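Local coordinates for gamma tubulin complex adapter mto2 (Schizosaccharomyces pombe, PDB 6GDJ), which acts with mto1 to promote nucleation of some cytoplasmic microtubules by recruiting the gamma-tubulin complex, and is represented by its twin-cysteine dimerisation domain, at residues Ser7-Ala12 and Asn34-Leu39; Lys27-Ala32 and Glu57-Leu62. All blocks are in the same frame, centred on the assembly; numbering follows the deposited sequence.

Interaction 1: Ser7-Ala12 and Asn34-Leu39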
# COMPACT_ATOMS: atom_id res chain seq x y z
N SER A 7 -1.69 13.89 -6.71
CA SER A 7 -0.34 14.27 -7.09
C SER A 7 0.76 13.86 -6.17
O SER A 7 1.80 13.41 -6.62
CB SER A 7 -0.28 15.77 -7.30
OG SER A 7 -1.26 16.04 -8.24
N THR A 8 0.51 13.92 -4.87
CA THR A 8 1.49 13.47 -3.85
C THR A 8 1.78 11.98 -4.00
O THR A 8 2.91 11.55 -3.92
CB THR A 8 1.10 13.84 -2.40
OG1 THR A 8 -0.02 13.14 -1.93
CG2 THR A 8 0.84 15.31 -2.36
N MET A 9 0.70 11.25 -4.26
CA MET A 9 0.80 9.81 -4.43
C MET A 9 1.56 9.43 -5.75
O MET A 9 2.48 8.61 -5.71
CB MET A 9 -0.61 9.20 -4.44
CG MET A 9 -0.65 7.72 -4.69
SD MET A 9 -2.36 7.06 -4.69
CE MET A 9 -3.03 7.83 -6.15
N GLN A 10 1.20 10.14 -6.84
CA GLN A 10 1.87 9.88 -8.12
C GLN A 10 3.35 10.18 -7.98
O GLN A 10 4.20 9.39 -8.42
CB GLN A 10 1.21 10.76 -9.22
CG GLN A 10 1.83 10.78 -10.58
N THR A 11 3.73 11.33 -7.40
CA THR A 11 5.16 11.66 -7.28
C THR A 11 5.92 10.64 -6.44
O THR A 11 7.02 10.21 -6.75
CB THR A 11 5.30 13.08 -6.71
OG1 THR A 11 4.73 13.99 -7.65
CG2 THR A 11 6.78 13.43 -6.42
N ALA A 12 5.30 10.24 -5.30
CA ALA A 12 5.93 9.28 -4.45
C ALA A 12 6.14 7.92 -5.11
O ALA A 12 7.21 7.33 -4.93
CB ALA A 12 5.12 9.12 -3.16
N ASN A 34 -3.03 2.57 -8.71
CA ASN A 34 -3.90 2.62 -9.82
C ASN A 34 -5.41 2.57 -9.50
O ASN A 34 -6.23 3.31 -10.03
CB ASN A 34 -3.47 1.57 -10.80
CG ASN A 34 -4.07 1.80 -12.07
OD1 ASN A 34 -3.70 2.78 -12.82
ND2 ASN A 34 -5.10 1.02 -12.30
N HIS A 35 -5.79 1.69 -8.55
CA HIS A 35 -7.16 1.68 -8.10
C HIS A 35 -7.53 2.97 -7.36
O HIS A 35 -8.65 3.44 -7.49
CB HIS A 35 -7.45 0.44 -7.23
CG HIS A 35 -7.32 -0.84 -7.97
ND1 HIS A 35 -7.90 -1.03 -9.21
CD2 HIS A 35 -6.62 -1.96 -7.69
CE1 HIS A 35 -7.62 -2.25 -9.63
NE2 HIS A 35 -6.84 -2.84 -8.73
N ALA A 36 -6.57 3.56 -6.62
CA ALA A 36 -6.84 4.84 -5.99
C ALA A 36 -7.11 5.92 -7.00
O ALA A 36 -8.01 6.74 -6.82
CB ALA A 36 -5.70 5.21 -5.06
N ILE A 37 -6.36 5.93 -8.07
CA ILE A 37 -6.63 6.90 -9.15
C ILE A 37 -8.06 6.72 -9.69
O ILE A 37 -8.79 7.68 -9.89
CB ILE A 37 -5.59 6.81 -10.29
CG1 ILE A 37 -4.20 7.16 -9.76
CG2 ILE A 37 -6.00 7.65 -11.48
CD1 ILE A 37 -3.06 6.80 -10.68
N THR A 38 -8.45 5.45 -9.93
CA THR A 38 -9.81 5.18 -10.37
C THR A 38 -10.83 5.77 -9.42
O THR A 38 -11.79 6.37 -9.83
CB THR A 38 -10.04 3.70 -10.60
OG1 THR A 38 -9.08 3.22 -11.50
CG2 THR A 38 -11.45 3.41 -11.07
N LEU A 39 -10.60 5.56 -8.10
CA LEU A 39 -11.55 6.09 -7.12
C LEU A 39 -11.57 7.63 -7.08
O LEU A 39 -12.61 8.22 -6.95
CB LEU A 39 -11.18 5.56 -5.72
CG LEU A 39 -11.41 4.07 -5.50
CD1 LEU A 39 -10.73 3.52 -4.31
CD2 LEU A 39 -12.88 3.80 -5.47
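M9 alone carries the 7-12 side of this contact, meeting A36 and I37 of 34-39 with the far end of its side chain. Ahead of it, S7 contributes through its carbonyl: S7 O accepts T11 N at 2.9 Å, the ordinary helical bond, and T11 OG1 adds a side-chain bond to S7 O at 3.2 Å. The hydroxyl is tilted 32° from the carbonyl plane, and T11 N and OG1 come from opposite faces of that plane. T8 likewise turns its hydroxyl back to its own helix, bonding to the backbone oxygen of P5.

M9 points toward the second helix. Its CG lies anti to the backbone N (chi1 176°), chi2 keeps the chain extended, and the bend comes at chi3 (67°), which swings CE round toward I37. M9 SD rests 3.8 Å from A36 CB, and M9 CE is 3.9 Å from the same methyl. Fitting a long side chain against an alanine lets the contact close although the nearest CA pair, M9 and A36, is 9.2 Å apart. Here helix 5-17 packs on helix 23-42 within an all-helical domain, and helix 46-72 backs both: M9 also touches C52, presumably one of the twin cysteines, and A36 touches L55. At I37, the partly exposed member of the contact, M9 CE sits 3.9 Å from I37 CG1, the branch that leaves CB on the backbone-N side, anti to the carbonyl carbon, and slants across the sulfur methyl.

Further along, A12 touches C59 of helix 46-72.

Interaction 2: Lys27-Ala32 and Glu57-Leu62; sequences KPVEQA and ELCLGL
V29 bridges helix 23-42 and helix 46-72, touching L58, C59 and L62. The two helices form an antiparallel helical hairpin: the short axes of 27-32 and 57-62 run at 155° and come no nearer than 11.7 Å. P28 N, lacking a hydrogen, makes no bond to the turn before, and the helix kinks there.

Every cross-contact is apolar, with no hydrogen bond between the segments. V29 divides the work between its methyls. With CG1 anti to the backbone N (chi1 171°), that methyl goes to the cysteine side, while CG2 faces the leucines. V29 CG2 meets L62 CD1 tip to tip at 4.2 Å. L58 CD2 is more distant, 4.4 Å from the same V29 CG2.

The surroundings add further packing. C59 packs on A12 and L62 on L16 of helix 5-17; V29 and L58 both touch L58 of the second subunit, placing this seam at the dimer interface.

The polar term lies outside the seam: E30 OE2 forms a salt bridge with R17 NE. The tightest approach belongs to C59, probably one of the twin cysteines, whose SG lies 3.7 Å from V29 CG1.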
# COMPACT_ATOMS: atom_id res chain seq x y z
N LYS A 27 4.60 -4.49 -7.84
CA LYS A 27 3.37 -4.78 -8.53
C LYS A 27 2.11 -4.42 -7.72
O LYS A 27 1.27 -3.69 -8.17
CB LYS A 27 3.39 -6.24 -9.05
CG LYS A 27 2.17 -6.68 -9.88
CD LYS A 27 2.18 -8.21 -10.25
N PRO A 28 2.02 -4.91 -6.44
CA PRO A 28 0.81 -4.57 -5.68
C PRO A 28 0.73 -3.07 -5.36
O PRO A 28 -0.36 -2.54 -5.30
CB PRO A 28 0.94 -5.47 -4.43
CG PRO A 28 2.21 -6.12 -4.49
CD PRO A 28 2.79 -6.00 -5.83
N VAL A 29 1.88 -2.42 -5.10
CA VAL A 29 1.84 -0.97 -4.85
C VAL A 29 1.32 -0.27 -6.07
O VAL A 29 0.46 0.56 -5.97
CB VAL A 29 3.23 -0.42 -4.47
CG1 VAL A 29 3.16 1.09 -4.45
CG2 VAL A 29 3.69 -0.97 -3.12
N GLU A 30 1.86 -0.63 -7.24
CA GLU A 30 1.35 0.02 -8.46
C GLU A 30 -0.14 -0.22 -8.71
O GLU A 30 -0.90 0.66 -9.11
CB GLU A 30 2.12 -0.51 -9.67
CG GLU A 30 3.60 -0.13 -9.68
CD GLU A 30 3.96 0.98 -10.63
OE1 GLU A 30 3.03 1.63 -11.15
OE2 GLU A 30 5.21 1.24 -10.68
N GLN A 31 -0.56 -1.44 -8.44
CA GLN A 31 -1.97 -1.78 -8.65
C GLN A 31 -2.86 -0.99 -7.65
O GLN A 31 -3.89 -0.46 -8.04
CB GLN A 31 -2.18 -3.28 -8.54
CG GLN A 31 -1.48 -4.07 -9.60
CD GLN A 31 -2.20 -4.08 -10.87
OE1 GLN A 31 -3.16 -3.32 -11.04
NE2 GLN A 31 -1.77 -4.96 -11.80
N ALA A 32 -2.39 -0.90 -6.40
CA ALA A 32 -3.17 -0.14 -5.39
C ALA A 32 -3.29 1.35 -5.75
O ALA A 32 -4.34 1.93 -5.68
CB ALA A 32 -2.60 -0.30 -4.02
N GLU A 57 2.56 7.99 1.49
CA GLU A 57 3.42 7.73 2.64
C GLU A 57 4.07 6.32 2.63
O GLU A 57 5.21 6.14 3.04
CB GLU A 57 2.65 7.97 3.97
CG GLU A 57 2.13 9.36 4.20
N LEU A 58 3.31 5.33 2.14
CA LEU A 58 3.86 4.01 2.01
C LEU A 58 5.06 4.00 1.02
O LEU A 58 6.12 3.44 1.29
CB LEU A 58 2.77 3.08 1.49
CG LEU A 58 3.32 1.69 1.16
CD1 LEU A 58 4.02 0.98 2.28
CD2 LEU A 58 2.18 0.88 0.63
N CYS A 59 4.84 4.65 -0.11
CA CYS A 59 5.88 4.74 -1.14
C CYS A 59 7.11 5.43 -0.58
O CYS A 59 8.22 5.01 -0.81
CB CYS A 59 5.35 5.48 -2.36
SG CYS A 59 4.20 4.52 -3.38
N LEU A 60 6.88 6.51 0.16
CA LEU A 60 8.02 7.23 0.75
C LEU A 60 8.75 6.44 1.85
O LEU A 60 9.95 6.51 2.03
CB LEU A 60 7.57 8.59 1.26
CG LEU A 60 7.09 9.59 0.18
CD1 LEU A 60 6.69 10.91 0.85
CD2 LEU A 60 8.14 9.71 -0.92
N GLY A 61 8.00 5.59 2.58
CA GLY A 61 8.63 4.76 3.57
C GLY A 61 9.45 3.67 2.93
O GLY A 61 10.54 3.38 3.38
N LEU A 62 8.94 3.13 1.79
CA LEU A 62 9.74 2.17 1.00
C LEU A 62 11.01 2.80 0.38
O LEU A 62 12.07 2.21 0.41
CB LEU A 62 8.88 1.52 -0.10
CG LEU A 62 7.77 0.61 0.42
CD1 LEU A 62 6.79 0.35 -0.68
CD2 LEU A 62 8.37 -0.67 0.99

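Overall arrangement
From the N terminus, helix 5-17 comes first, and interaction 1 closes a loop from it to the C-terminal half of helix 23-42. Interaction 2 starts earlier on that same helix, at 27-32, and closes a second loop onto helix 46-72. Because 27-32 falls between 7-12 and 34-39, while 57-62 lies beyond both, the two loops cross. Helix 23-42 is thus held to a different partner at each contact, and the centres lie about 10 Å apart. The third pairing is direct: A12 CB packs 3.8 Å from L60 CD2, joining helices 5-17 and 46-72. Both contacts also border the second subunit.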